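Local coordinates for protein putative DsbA oxidoreductase SCO1869 (Streptomyces coelicolor A3, PDB 3GL5) that is probably a thioredoxin-fold oxidoreductase of the DsbA family, though its substrates and physiological role remain unknown, at residues Ala198-Ala201 / Glu202-Thr205; Gln55-Leu58 / Thr59-Ala63. All coordinates share one frame; numbering follows the deposited sequence. Where two conformers were deposited one is given.

Contact 1: residues Ala198-Ala201 / Glu202-Thr205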
ATOM      1  N   ALA A 198      -9.511  17.308 -12.849  1.00 28.45           N
ATOM      2  CA  ALA A 198     -10.869  16.932 -12.425  1.00 29.55           C
ATOM      3  C   ALA A 198     -11.790  16.671 -13.632  1.00 30.42           C
ATOM      4  O   ALA A 198     -12.698  17.438 -13.960  1.00 30.64           O
ATOM      5  CB  ALA A 198     -11.470  17.986 -11.496  1.00 28.98           C
ATOM      6  N   GLN A 199     -11.549  15.543 -14.268  1.00 31.42           N
ATOM      7  CA  GLN A 199     -12.300  15.088 -15.418  1.00 31.93           C
ATOM      8  C   GLN A 199     -13.785  14.742 -15.064  1.00 32.30           C
ATOM      9  O   GLN A 199     -14.110  14.490 -13.878  1.00 32.46           O
ATOM     10  CB  GLN A 199     -11.561  13.865 -15.949  1.00 31.60           C
ATOM     11  CG  GLN A 199     -10.113  14.149 -16.366  1.00 33.09           C
ATOM     12  CD  GLN A 199      -9.986  14.465 -17.865  1.00 37.87           C
ATOM     13  OE1 GLN A 199     -10.494  13.719 -18.705  1.00 36.86           O
ATOM     14  NE2 GLN A 199      -9.304  15.571 -18.200  1.00 37.89           N
ATOM     15  N   PRO A 200     -14.683  14.745 -16.079  1.00 32.04           N
ATOM     16  CA  PRO A 200     -16.056  14.221 -15.935  1.00 32.15           C
ATOM     17  C   PRO A 200     -16.036  12.789 -15.428  1.00 32.55           C
ATOM     18  O   PRO A 200     -15.142  12.016 -15.783  1.00 33.67           O
ATOM     19  CB  PRO A 200     -16.610  14.231 -17.385  1.00 32.38           C
ATOM     20  CG  PRO A 200     -15.785  15.271 -18.134  1.00 31.45           C
ATOM     21  CD  PRO A 200     -14.467  15.445 -17.370  1.00 32.56           C
ATOM     22  N   ALA A 201     -17.007  12.400 -14.622  1.00 32.49           N
ATOM     23  CA  ALA A 201     -17.005  11.021 -14.152  1.00 33.26           C
ATOM     24  C   ALA A 201     -16.964  10.068 -15.343  1.00 33.56           C
ATOM     25  O   ALA A 201     -16.455   8.939 -15.213  1.00 33.92           O
ATOM     26  CB  ALA A 201     -18.205  10.724 -13.209  1.00 32.99           C
ATOM     27  N   GLU A 202     -17.473  10.557 -16.487  1.00 33.86           N
ATOM     28  CA  GLU A 202     -17.478   9.866 -17.801  1.00 34.45           C
ATOM     29  C   GLU A 202     -16.121   9.431 -18.268  1.00 33.47           C
ATOM     30  O   GLU A 202     -15.946   8.268 -18.664  1.00 34.60           O
ATOM     31  CB  GLU A 202     -18.072  10.736 -18.943  1.00 34.48           C
ATOM     32  CG  GLU A 202     -19.512  11.102 -18.757  1.00 38.84           C
ATOM     33  CD  GLU A 202     -20.233  10.092 -17.871  1.00 43.45           C
ATOM     34  OE1 GLU A 202     -20.102   8.864 -18.115  1.00 44.46           O
ATOM     35  OE2 GLU A 202     -20.910  10.531 -16.913  1.00 46.28           O
ATOM     36  N   VAL A 203     -15.186  10.376 -18.278  0.50 32.81           N
ATOM     37  CA  VAL A 203     -13.820  10.072 -18.628  0.50 31.98           C
ATOM     38  C   VAL A 203     -13.269   9.063 -17.607  0.50 31.76           C
ATOM     39  O   VAL A 203     -12.755   8.009 -18.010  0.50 31.75           O
ATOM     40  CB  VAL A 203     -12.957  11.335 -18.730  0.50 32.00           C
ATOM     41  CG1 VAL A 203     -11.582  10.980 -19.218  0.50 30.93           C
ATOM     42  CG2 VAL A 203     -13.605  12.328 -19.704  0.50 32.44           C
ATOM     43  N   PHE A 204     -13.435   9.348 -16.307  1.00 30.50           N
ATOM     44  CA  PHE A 204     -12.951   8.420 -15.268  1.00 29.88           C
ATOM     45  C   PHE A 204     -13.471   6.991 -15.490  1.00 30.21           C
ATOM     46  O   PHE A 204     -12.717   6.025 -15.479  1.00 30.04           O
ATOM     47  CB  PHE A 204     -13.317   8.906 -13.882  1.00 28.91           C
ATOM     48  CG  PHE A 204     -12.474  10.026 -13.404  1.00 27.68           C
ATOM     49  CD1 PHE A 204     -11.085   9.964 -13.513  1.00 29.62           C
ATOM     50  CD2 PHE A 204     -13.053  11.150 -12.859  1.00 26.93           C
ATOM     51  CE1 PHE A 204     -10.285  11.007 -13.056  1.00 29.36           C
ATOM     52  CE2 PHE A 204     -12.268  12.217 -12.411  1.00 28.45           C
ATOM     53  CZ  PHE A 204     -10.884  12.134 -12.497  1.00 28.02           C
ATOM     54  N   THR A 205     -14.772   6.880 -15.738  1.00 30.72           N
ATOM     55  CA  THR A 205     -15.388   5.609 -16.064  1.00 31.21           C
ATOM     56  C   THR A 205     -14.672   4.926 -17.232  1.00 31.44           C
ATOM     57  O   THR A 205     -14.255   3.768 -17.119  1.00 30.92           O
ATOM     58  CB  THR A 205     -16.917   5.820 -16.279  1.00 31.45           C
ATOM     59  OG1 THR A 205     -17.549   5.748 -14.995  1.00 33.66           O
ATOM     60  CG2 THR A 205     -17.534   4.776 -17.205  1.00 30.06           C
TER

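Contact 2: residues Gln55-Leu58 / Thr59-Ala63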
ATOM      1  N   GLN A  55      -2.023  33.241   3.038  1.00 35.53           N
ATOM      2  CA  GLN A  55      -2.479  34.354   2.212  1.00 36.25           C
ATOM      3  C   GLN A  55      -3.952  34.118   1.875  1.00 35.88           C
ATOM      4  O   GLN A  55      -4.362  32.966   1.746  1.00 34.91           O
ATOM      5  CB  GLN A  55      -1.687  34.305   0.913  1.00 36.45           C
ATOM      6  CG  GLN A  55      -1.125  35.634   0.473  1.00 40.22           C
ATOM      7  CD  GLN A  55      -0.483  35.535  -0.888  1.00 43.36           C
ATOM      8  OE1 GLN A  55      -0.500  34.479  -1.534  1.00 45.47           O
ATOM      9  NE2 GLN A  55       0.112  36.636  -1.333  1.00 45.90           N
ATOM     10  N   PRO A  56      -4.747  35.191   1.684  1.00 35.69           N
ATOM     11  CA  PRO A  56      -6.099  34.932   1.141  1.00 35.46           C
ATOM     12  C   PRO A  56      -6.014  34.442  -0.295  1.00 35.98           C
ATOM     13  O   PRO A  56      -5.206  34.956  -1.072  1.00 36.48           O
ATOM     14  CB  PRO A  56      -6.800  36.289   1.210  1.00 35.43           C
ATOM     15  CG  PRO A  56      -5.907  37.163   2.094  1.00 35.78           C
ATOM     16  CD  PRO A  56      -4.512  36.611   1.999  1.00 35.63           C
ATOM     17  N   VAL A  57      -6.815  33.435  -0.643  1.00 35.99           N
ATOM     18  CA  VAL A  57      -6.798  32.868  -1.995  1.00 36.22           C
ATOM     19  C   VAL A  57      -6.997  33.962  -3.057  1.00 37.13           C
ATOM     20  O   VAL A  57      -6.323  33.991  -4.090  1.00 36.85           O
ATOM     21  CB  VAL A  57      -7.875  31.732  -2.179  1.00 35.79           C
ATOM     22  CG1 VAL A  57      -8.071  31.399  -3.660  1.00 34.74           C
ATOM     23  CG2 VAL A  57      -7.482  30.493  -1.427  1.00 33.76           C
ATOM     24  N   LEU A  58      -7.914  34.876  -2.782  1.00 38.06           N
ATOM     25  CA  LEU A  58      -8.355  35.808  -3.804  1.00 39.62           C
ATOM     26  C   LEU A  58      -7.241  36.859  -4.095  1.00 39.85           C
ATOM     27  O   LEU A  58      -7.020  37.243  -5.252  1.00 39.53           O
ATOM     28  CB  LEU A  58      -9.627  36.461  -3.308  1.00 40.34           C
ATOM     29  CG  LEU A  58     -10.703  36.822  -4.305  1.00 42.73           C
ATOM     30  CD1 LEU A  58     -11.893  35.882  -4.073  1.00 42.23           C
ATOM     31  CD2 LEU A  58     -11.024  38.293  -4.018  1.00 42.86           C
ATOM     32  N   THR A  59      -6.528  37.253  -3.031  1.00 39.99           N
ATOM     33  CA  THR A  59      -5.300  38.053  -3.088  1.00 40.76           C
ATOM     34  C   THR A  59      -4.228  37.368  -3.919  1.00 40.31           C
ATOM     35  O   THR A  59      -3.580  38.006  -4.756  1.00 40.11           O
ATOM     36  CB  THR A  59      -4.727  38.297  -1.656  1.00 41.25           C
ATOM     37  OG1 THR A  59      -5.748  38.856  -0.834  1.00 42.22           O
ATOM     38  CG2 THR A  59      -3.528  39.238  -1.669  1.00 41.51           C
HETATM   39  N   MSE A  60      -4.034  36.072  -3.669  0.50 39.90           N
HETATM   40  CA  MSE A  60      -3.066  35.256  -4.408  0.50 39.61           C
HETATM   41  C   MSE A  60      -3.357  35.251  -5.905  0.50 39.71           C
HETATM   42  O   MSE A  60      -2.448  35.399  -6.718  0.50 39.51           O
HETATM   43  CB  MSE A  60      -3.043  33.814  -3.882  0.50 39.52           C
HETATM   44  CG  MSE A  60      -2.473  32.795  -4.876  0.50 38.83           C
HETATM   45 SE   MSE A  60      -2.930  30.956  -4.385  0.35 38.94          SE
HETATM   46  CE  MSE A  60      -4.266  30.587  -5.736  0.50 36.86           C
ATOM     47  N   LEU A  61      -4.626  35.080  -6.265  1.00 39.78           N
ATOM     48  CA  LEU A  61      -5.021  35.056  -7.674  1.00 40.39           C
ATOM     49  C   LEU A  61      -4.772  36.414  -8.349  1.00 40.73           C
ATOM     50  O   LEU A  61      -4.153  36.507  -9.403  1.00 40.93           O
ATOM     51  CB  LEU A  61      -6.480  34.625  -7.817  1.00 39.76           C
ATOM     52  CG  LEU A  61      -6.648  33.183  -7.327  1.00 39.79           C
ATOM     53  CD1 LEU A  61      -8.099  32.771  -7.287  1.00 40.45           C
ATOM     54  CD2 LEU A  61      -5.844  32.229  -8.170  1.00 38.57           C
ATOM     55  N   THR A  62      -5.226  37.469  -7.705  1.00 41.27           N
ATOM     56  CA  THR A  62      -5.131  38.788  -8.305  1.00 42.03           C
ATOM     57  C   THR A  62      -3.683  39.318  -8.286  1.00 42.70           C
ATOM     58  O   THR A  62      -3.208  39.851  -9.278  1.00 42.57           O
ATOM     59  CB  THR A  62      -6.160  39.754  -7.672  1.00 42.14           C
ATOM     60  OG1 THR A  62      -5.976  39.812  -6.250  1.00 40.61           O
ATOM     61  CG2 THR A  62      -7.569  39.246  -7.954  1.00 40.72           C
ATOM     62  N   ALA A  63      -2.978  39.104  -7.180  1.00 43.78           N
ATOM     63  CA  ALA A  63      -1.615  39.609  -7.015  1.00 45.43           C
ATOM     64  C   ALA A  63      -0.548  38.739  -7.695  1.00 46.68           C
ATOM     65  O   ALA A  63       0.278  39.249  -8.478  1.00 46.20           O
ATOM     66  CB  ALA A  63      -1.290  39.817  -5.518  1.00 45.21           C
TER

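Contact 1: residues Ala198-Ala201 / Glu202-Thr205
Gln199 lays its CB over one face of the Phe204 ring, 4.1 Å from the centroid and 18° off the ring normal, a CH-pi contact displaced toward the CZ side of the rim. Gln199 O comes within 3.3 Å of Phe204 CE2, past the rim rather than over the face. With chi1 at -60°, CG of Gln199 turns away from the carbonyl carbon, and a bend at chi2 swings the amide over to Val203, which is modelled in two conformers. At the other end of the amide, NE2 makes weak bonds to Ser196 O and to Asp222 of the second subunit. Pro200 suits the place just before the helix because a residue there needs no amide hydrogen for the helical ladder, while its carbonyl starts that ladder: Phe204 N donates to Pro200 O at 3.2 Å, nearly straight at 169°. One residue on, Thr205 N binds Ala201 O at 2.7 Å, and the Thr205 hydroxyl adds a weak bond to the same oxygen. In one Val203 conformer, Pro200 CG lies alongside Val203 CG2, 4.0 Å away. The small Ala201 and the broad Phe204 both rest on Ala26 of helix 14-28, and Phe204 also meets the Phe187 ring. A proline at the N-cap position thus opens the helix that follows the last strand of the thioredoxin-fold sheet.

Contact 2: residues Gln55-Leu58 / Thr59-Ala63
Thr62 meets Leu58 one helical turn back, and each branch of its side chain gathers round the same carbonyl oxygen. Its CB stands 3.6 Å from Leu58 O; CG2 comes somewhat nearer; OG1, at the tip, donates a hydrogen bond of 2.9 Å. A chi1 of 56° sets OG1 between the backbone N and the carbonyl carbon, from where the hydroxyl can bend back to that oxygen. Thr62 N also donates to Leu58 O, at 3.0 Å, and the two donors arrive from opposite faces of the carbonyl plane, giving the acceptor a double grip. A valine here would keep the bulk but would probably leave Leu58 O with the amide bond alone and the helix turn without its hydroxyl clasp. At the start of the helix Pro56, in the N-cap position, accepts from Met60 N in the carbonyl plane, while its ring packs against Thr59, whose OG1 is 3.4 Å from Pro56 CG. Gln55 crosses Met60, a selenomethionine, at about a right angle, with Gln55 OE1 3.5 Å from Met60 CB. Branched apolar side chains suit the face where the buried Val57 lays CG1 alongside Leu61 CD1 at 3.9 Å, the two pointing the same way. Leu61 and Thr62 touch Ala72, and Leu58 touches Gln69 and Gln73, all on helix 69-85. Val57 packs on His97 of strand 96-97, the antiparallel partner of strand 55-56, and helix 57-64 therefore rests on both strand 96-97 and helix 69-85.

In the fold
Contact 2 comes first along the chain and contact 1 follows well after it, both in the DsbA-like thioredoxin domain. Their centres lie about 29 Å apart and their nearest atoms about 16 Å. Each is a helix start with a proline at the N-cap position. Contact 1 follows strand 193-196, the outermost strand, within this chain, of the mixed sheet, and packs on helix 14-28, whose start holds the Cys13-Cys16 disulfide; it also meets the second subunit. Contact 2 lies farther from the chain's centre, and no other chain of the assembly reaches it. Contact 1 thus belongs to the thioredoxin sheet and its flanking helices, contact 2 to the largely helical part inserted between strands 36-42 and 186-189, as in DsbA.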